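PDB 4QGS: NADPH-dependent aldehyde reductase YqhD from Escherichia coli, which reduces a broad range of short-chain aldehydes to the corresponding alcohols with NADPH, using one zinc ion per subunit. Local coordinates for residues 97-102 against 181-186; 112-117 against 172-177. All coordinates share one frame; numbering follows the deposited sequence.

Contact 1 of 2, residues 97-102 against 181-186; sequences VTFLLA and PVFAVL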
loop_
_atom_site.group_PDB
_atom_site.type_symbol
_atom_site.label_atom_id
_atom_site.label_comp_id
_atom_site.label_asym_id
_atom_site.label_seq_id
_atom_site.Cartn_x
_atom_site.Cartn_y
_atom_site.Cartn_z
ATOM N N VAL A 97 18.575 22.083 -1.615
ATOM C CA VAL A 97 18.104 21.022 -2.497
ATOM C C VAL A 97 16.878 21.483 -3.272
ATOM O O VAL A 97 15.996 22.134 -2.711
ATOM C CB VAL A 97 17.771 19.750 -1.688
ATOM C CG1 VAL A 97 16.952 18.763 -2.511
ATOM C CG2 VAL A 97 19.051 19.118 -1.151
ATOM N N THR A 98 16.819 21.155 -4.563
ATOM C CA THR A 98 15.710 21.578 -5.411
ATOM C C THR A 98 14.920 20.407 -5.977
ATOM O O THR A 98 13.934 20.604 -6.687
ATOM C CB THR A 98 16.200 22.429 -6.591
ATOM O OG1 THR A 98 17.078 21.634 -7.398
ATOM C CG2 THR A 98 16.945 23.649 -6.088
ATOM N N PHE A 99 15.366 19.191 -5.686
ATOM C CA PHE A 99 14.655 18.006 -6.159
ATOM C C PHE A 99 14.952 16.817 -5.248
ATOM O O PHE A 99 16.098 16.586 -4.885
ATOM C CB PHE A 99 15.044 17.671 -7.607
ATOM C CG PHE A 99 14.054 16.781 -8.307
ATOM C CD1 PHE A 99 13.072 17.323 -9.110
ATOM C CD2 PHE A 99 14.095 15.400 -8.136
ATOM C CE1 PHE A 99 12.146 16.520 -9.749
ATOM C CE2 PHE A 99 13.167 14.582 -8.776
ATOM C CZ PHE A 99 12.193 15.146 -9.580
ATOM N N LEU A 100 13.911 16.068 -4.883
ATOM C CA LEU A 100 14.071 14.880 -4.045
ATOM C C LEU A 100 13.858 13.601 -4.845
ATOM O O LEU A 100 12.967 13.536 -5.677
ATOM C CB LEU A 100 13.082 14.930 -2.867
ATOM C CG LEU A 100 13.312 16.091 -1.903
ATOM C CD1 LEU A 100 12.031 16.426 -1.141
ATOM C CD2 LEU A 100 14.404 15.742 -0.943
ATOM N N LEU A 101 14.676 12.579 -4.596
ATOM C CA LEU A 101 14.525 11.322 -5.326
ATOM C C LEU A 101 14.502 10.132 -4.374
ATOM O O LEU A 101 15.535 9.695 -3.892
ATOM C CB LEU A 101 15.647 11.143 -6.350
ATOM C CG LEU A 101 15.555 9.898 -7.239
ATOM C CD1 LEU A 101 14.260 9.832 -8.015
ATOM C CD2 LEU A 101 16.757 9.825 -8.202
ATOM N N ALA A 102 13.305 9.621 -4.110
ATOM C CA ALA A 102 13.154 8.515 -3.171
ATOM C C ALA A 102 13.467 7.197 -3.857
ATOM O O ALA A 102 12.878 6.871 -4.889
ATOM C CB ALA A 102 11.744 8.508 -2.608
ATOM N N PRO A 181 4.660 12.379 -6.404
ATOM C CA PRO A 181 5.860 12.393 -7.245
ATOM C C PRO A 181 5.562 12.803 -8.683
ATOM O O PRO A 181 4.529 12.440 -9.258
ATOM C CB PRO A 181 6.359 10.940 -7.178
ATOM C CG PRO A 181 5.198 10.139 -6.752
ATOM C CD PRO A 181 4.353 11.038 -5.885
ATOM N N VAL A 182 6.471 13.574 -9.270
ATOM C CA VAL A 182 6.310 13.959 -10.657
ATOM C C VAL A 182 6.456 12.714 -11.526
ATOM O O VAL A 182 5.800 12.598 -12.553
ATOM C CB VAL A 182 7.325 15.048 -11.077
ATOM C CG1 VAL A 182 6.989 16.359 -10.403
ATOM C CG2 VAL A 182 8.728 14.637 -10.714
ATOM N N PHE A 183 7.311 11.778 -11.103
ATOM C CA PHE A 183 7.468 10.520 -11.834
ATOM C C PHE A 183 7.780 9.358 -10.907
ATOM O O PHE A 183 8.228 9.549 -9.793
ATOM C CB PHE A 183 8.579 10.618 -12.892
ATOM C CG PHE A 183 9.933 10.891 -12.307
ATOM C CD1 PHE A 183 10.726 9.859 -11.842
ATOM C CD2 PHE A 183 10.405 12.188 -12.207
ATOM C CE1 PHE A 183 11.961 10.116 -11.285
ATOM C CE2 PHE A 183 11.648 12.450 -11.654
ATOM C CZ PHE A 183 12.419 11.416 -11.190
ATOM N N ALA A 184 7.563 8.151 -11.405
ATOM C CA ALA A 184 7.953 6.950 -10.680
ATOM C C ALA A 184 8.581 5.981 -11.662
ATOM O O ALA A 184 7.980 5.665 -12.705
ATOM C CB ALA A 184 6.737 6.322 -9.977
ATOM N N VAL A 185 9.806 5.542 -11.367
ATOM C CA VAL A 185 10.443 4.506 -12.161
ATOM C C VAL A 185 10.097 3.142 -11.586
ATOM O O VAL A 185 10.416 2.865 -10.429
ATOM C CB VAL A 185 11.981 4.646 -12.194
ATOM C CG1 VAL A 185 12.588 3.509 -12.998
ATOM C CG2 VAL A 185 12.365 5.994 -12.781
ATOM N N LEU A 186 9.448 2.316 -12.403
ATOM C CA LEU A 186 9.019 0.974 -12.021
ATOM C C LEU A 186 9.674 -0.053 -12.938
ATOM O O LEU A 186 9.218 -0.279 -14.060
ATOM C CB LEU A 186 7.487 0.845 -12.109
ATOM C CG LEU A 186 6.587 1.332 -10.966
ATOM C CD1 LEU A 186 6.892 2.749 -10.564
ATOM C CD2 LEU A 186 5.125 1.242 -11.405
#

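Contact 2 of 2, residues 112-117 against 172-177; sequences TKFIAA and QAFHSA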
loop_
_atom_site.group_PDB
_atom_site.type_symbol
_atom_site.label_atom_id
_atom_site.label_comp_id
_atom_site.label_asym_id
_atom_site.label_seq_id
_atom_site.Cartn_x
_atom_site.Cartn_y
_atom_site.Cartn_z
ATOM N N THR A 112 9.571 10.765 2.184
ATOM C CA THR A 112 10.078 11.772 1.269
ATOM C C THR A 112 8.967 12.751 0.892
ATOM O O THR A 112 9.214 13.946 0.715
ATOM C CB THR A 112 10.698 11.108 0.023
ATOM O OG1 THR A 112 11.769 10.253 0.451
ATOM C CG2 THR A 112 11.242 12.159 -0.929
ATOM N N LYS A 113 7.738 12.256 0.805
ATOM C CA LYS A 113 6.597 13.129 0.545
ATOM C C LYS A 113 6.503 14.174 1.645
ATOM O O LYS A 113 6.248 15.356 1.394
ATOM C CB LYS A 113 5.298 12.327 0.459
ATOM C CG LYS A 113 5.144 11.502 -0.813
ATOM C CD LYS A 113 3.767 10.855 -0.890
ATOM C CE LYS A 113 3.603 10.030 -2.153
ATOM N NZ LYS A 113 2.237 9.441 -2.255
ATOM N N PHE A 114 6.727 13.734 2.873
ATOM C CA PHE A 114 6.658 14.642 4.001
ATOM C C PHE A 114 7.772 15.680 3.930
ATOM O O PHE A 114 7.535 16.864 4.150
ATOM C CB PHE A 114 6.733 13.865 5.311
ATOM C CG PHE A 114 6.768 14.735 6.517
ATOM C CD1 PHE A 114 5.628 15.405 6.942
ATOM C CD2 PHE A 114 7.938 14.895 7.228
ATOM C CE1 PHE A 114 5.662 16.216 8.058
ATOM C CE2 PHE A 114 7.973 15.693 8.342
ATOM C CZ PHE A 114 6.837 16.361 8.758
ATOM N N ILE A 115 8.987 15.234 3.613
ATOM C CA ILE A 115 10.112 16.151 3.472
ATOM C C ILE A 115 9.825 17.227 2.420
ATOM O O ILE A 115 10.070 18.409 2.652
ATOM C CB ILE A 115 11.406 15.392 3.103
ATOM C CG1 ILE A 115 11.787 14.429 4.222
ATOM C CG2 ILE A 115 12.542 16.362 2.843
ATOM C CD1 ILE A 115 12.865 13.412 3.827
ATOM N N ALA A 116 9.276 16.816 1.281
ATOM C CA ALA A 116 8.970 17.734 0.186
ATOM C C ALA A 116 7.994 18.838 0.599
ATOM O O ALA A 116 8.139 19.996 0.201
ATOM C CB ALA A 116 8.406 16.961 -0.997
ATOM N N ALA A 117 6.989 18.477 1.387
ATOM C CA ALA A 117 5.976 19.441 1.801
ATOM C C ALA A 117 6.475 20.286 2.959
ATOM O O ALA A 117 6.336 21.511 2.959
ATOM C CB ALA A 117 4.695 18.732 2.182
ATOM N N GLN A 172 0.266 9.013 11.652
ATOM C CA GLN A 172 -0.843 9.635 10.935
ATOM C C GLN A 172 -0.593 9.674 9.436
ATOM O O GLN A 172 0.533 9.492 8.984
ATOM C CB GLN A 172 -1.090 11.049 11.451
ATOM C CG GLN A 172 -1.959 11.109 12.685
ATOM C CD GLN A 172 -2.269 12.530 13.090
ATOM O OE1 GLN A 172 -1.669 13.475 12.578
ATOM N NE2 GLN A 172 -3.206 12.693 14.017
ATOM N N ALA A 173 -1.652 9.912 8.673
ATOM C CA ALA A 173 -1.557 9.951 7.221
ATOM C C ALA A 173 -1.810 11.359 6.686
ATOM O O ALA A 173 -2.403 12.199 7.370
ATOM C CB ALA A 173 -2.536 8.959 6.603
ATOM N N PHE A 174 -1.341 11.619 5.468
ATOM C CA PHE A 174 -1.652 12.876 4.793
ATOM C C PHE A 174 -1.603 12.728 3.276
ATOM O O PHE A 174 -0.815 11.952 2.737
ATOM C CB PHE A 174 -0.710 13.995 5.256
ATOM C CG PHE A 174 0.702 13.872 4.751
ATOM C CD1 PHE A 174 1.113 14.556 3.616
ATOM C CD2 PHE A 174 1.625 13.092 5.426
ATOM C CE1 PHE A 174 2.419 14.452 3.165
ATOM C CE2 PHE A 174 2.925 12.992 4.985
ATOM C CZ PHE A 174 3.321 13.665 3.849
ATOM N N HIS A 175 -2.468 13.484 2.610
ATOM C CA HIS A 175 -2.647 13.429 1.164
ATOM C C HIS A 175 -2.559 14.845 0.610
ATOM O O HIS A 175 -3.143 15.767 1.179
ATOM C CB HIS A 175 -4.002 12.790 0.821
ATOM C CD2 HIS A 175 -4.170 11.426 -1.387
ATOM C CE1 HIS A 175 -4.750 13.065 -2.722
ATOM N N SER A 176 -1.821 15.028 -0.481
ATOM C CA SER A 176 -1.747 16.335 -1.126
ATOM C C SER A 176 -1.327 16.229 -2.585
ATOM O O SER A 176 -0.308 15.621 -2.904
ATOM C CB SER A 176 -0.777 17.252 -0.382
ATOM O OG SER A 176 -0.577 18.458 -1.104
ATOM N N ALA A 177 -2.103 16.857 -3.465
ATOM C CA ALA A 177 -1.821 16.859 -4.899
ATOM C C ALA A 177 -0.438 17.423 -5.239
ATOM O O ALA A 177 -0.002 17.357 -6.390
ATOM C CB ALA A 177 -2.899 17.647 -5.638
#

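Contact 1 of 2, residues 97-102 against 181-186
F99 and F183 meet side by side at their outer atoms, neither ring lying over the face of the other. Their planes are nearly parallel, 12° apart, but the centroids are 5.9 Å apart and this is not a stack. The closest approach is F99 CZ to F183 CE2, at 3.4 Å. Neither CB points straight at the other segment; the first torsions swing the rings in until their outer atoms meet. F99 holds CG anti to the backbone N (chi1 -161°), while F183 puts CG between its own N and carbonyl carbon (chi1 62°), and the two side chains run obliquely to one another.

The remaining touches are aliphatic against aromatic. V182 reaches the F99 ring from the opposite direction with one methyl, V182 CG2, which sits at the ring edge near its plane, 3.7 Å from F99 CZ. On the other ring, L101 CD1 lies 4.0 Å from F183 CZ and equally far from F183 CE1; here the side chains cross at about a right angle. Across the contact, F183 thus touches F99 and L101, two residues apart on one strand. No hydrogen bond joins the two segments, and the contact is wholly apolar.

That absence follows from the topology. Strands 99-104 and 183-186 belong to the parallel sheet of the nucleotide-binding domain but are not adjacent, because strand 144-148 runs between them. L101 and P181 have the closest CA atoms, still 8.9 Å apart. F183 also packs on L33 and Q36, F99 on P143, while L100 and A102 instead touch helix 106-119.

Contact 2 of 2, residues 112-117 against 172-177
K113 and F114 meet the CZ end of the F174 ring, where helix 106-119 of the dinucleotide-binding domain packs against strand 172-174, one arm of a two-stranded antiparallel sheet with strand 161-163. K113 is the first residue of 112-117 to touch the ring. Its CB lies 4.1 Å from F174 CZ, and its backbone carbonyl carbon is at the ring edge, in the ring plane; the extended chain then carries NZ away to a hydrogen bond with the carbonyl oxygen of G160, an NADP(+)-binding residue. F114 follows, and it makes the closer contact: F114 CB stands 3.7 Å from F174 CZ, and F114 CD1 approaches F174 CE2. With CG anti to the backbone N (chi1 176°), the F114 side chain crosses that of F174 at about a right angle, and it also packs on Y82, L85 and M86 of helix 82-95. F174 packs on I130, L131, A161 and I163 as well. Cut back to alanine, F174 would probably leave a gap between the helix and the small sheet, with F114 CB robbed of its aromatic neighbour. The ring drives right up to the helix backbone: F174 CZ is 3.5 Å from F114 CA and equally close to F114 N.

Contact 2 is nested along the chain inside the loop closed by contact 1, and the centres of the two are 13 Å apart. Strand 99-104 leads into helix 106-119, which lies against it, so the two contacts touch: L100 CD1 is 3.6 Å from A116 CA, and A102 CB is 3.5 Å from T112 OG1. A second junction pairs P181 CD with K113 CE at 3.9 Å. No NADP(H) is bound in this model, so closeness is to the residues that bind it. Contact 2 stands nearer: the K113 side chain is about 5 Å from that of D110 and about 14 Å from the zinc ion. In contact 1, the L101 side chain is about 10 Å from that of Y190.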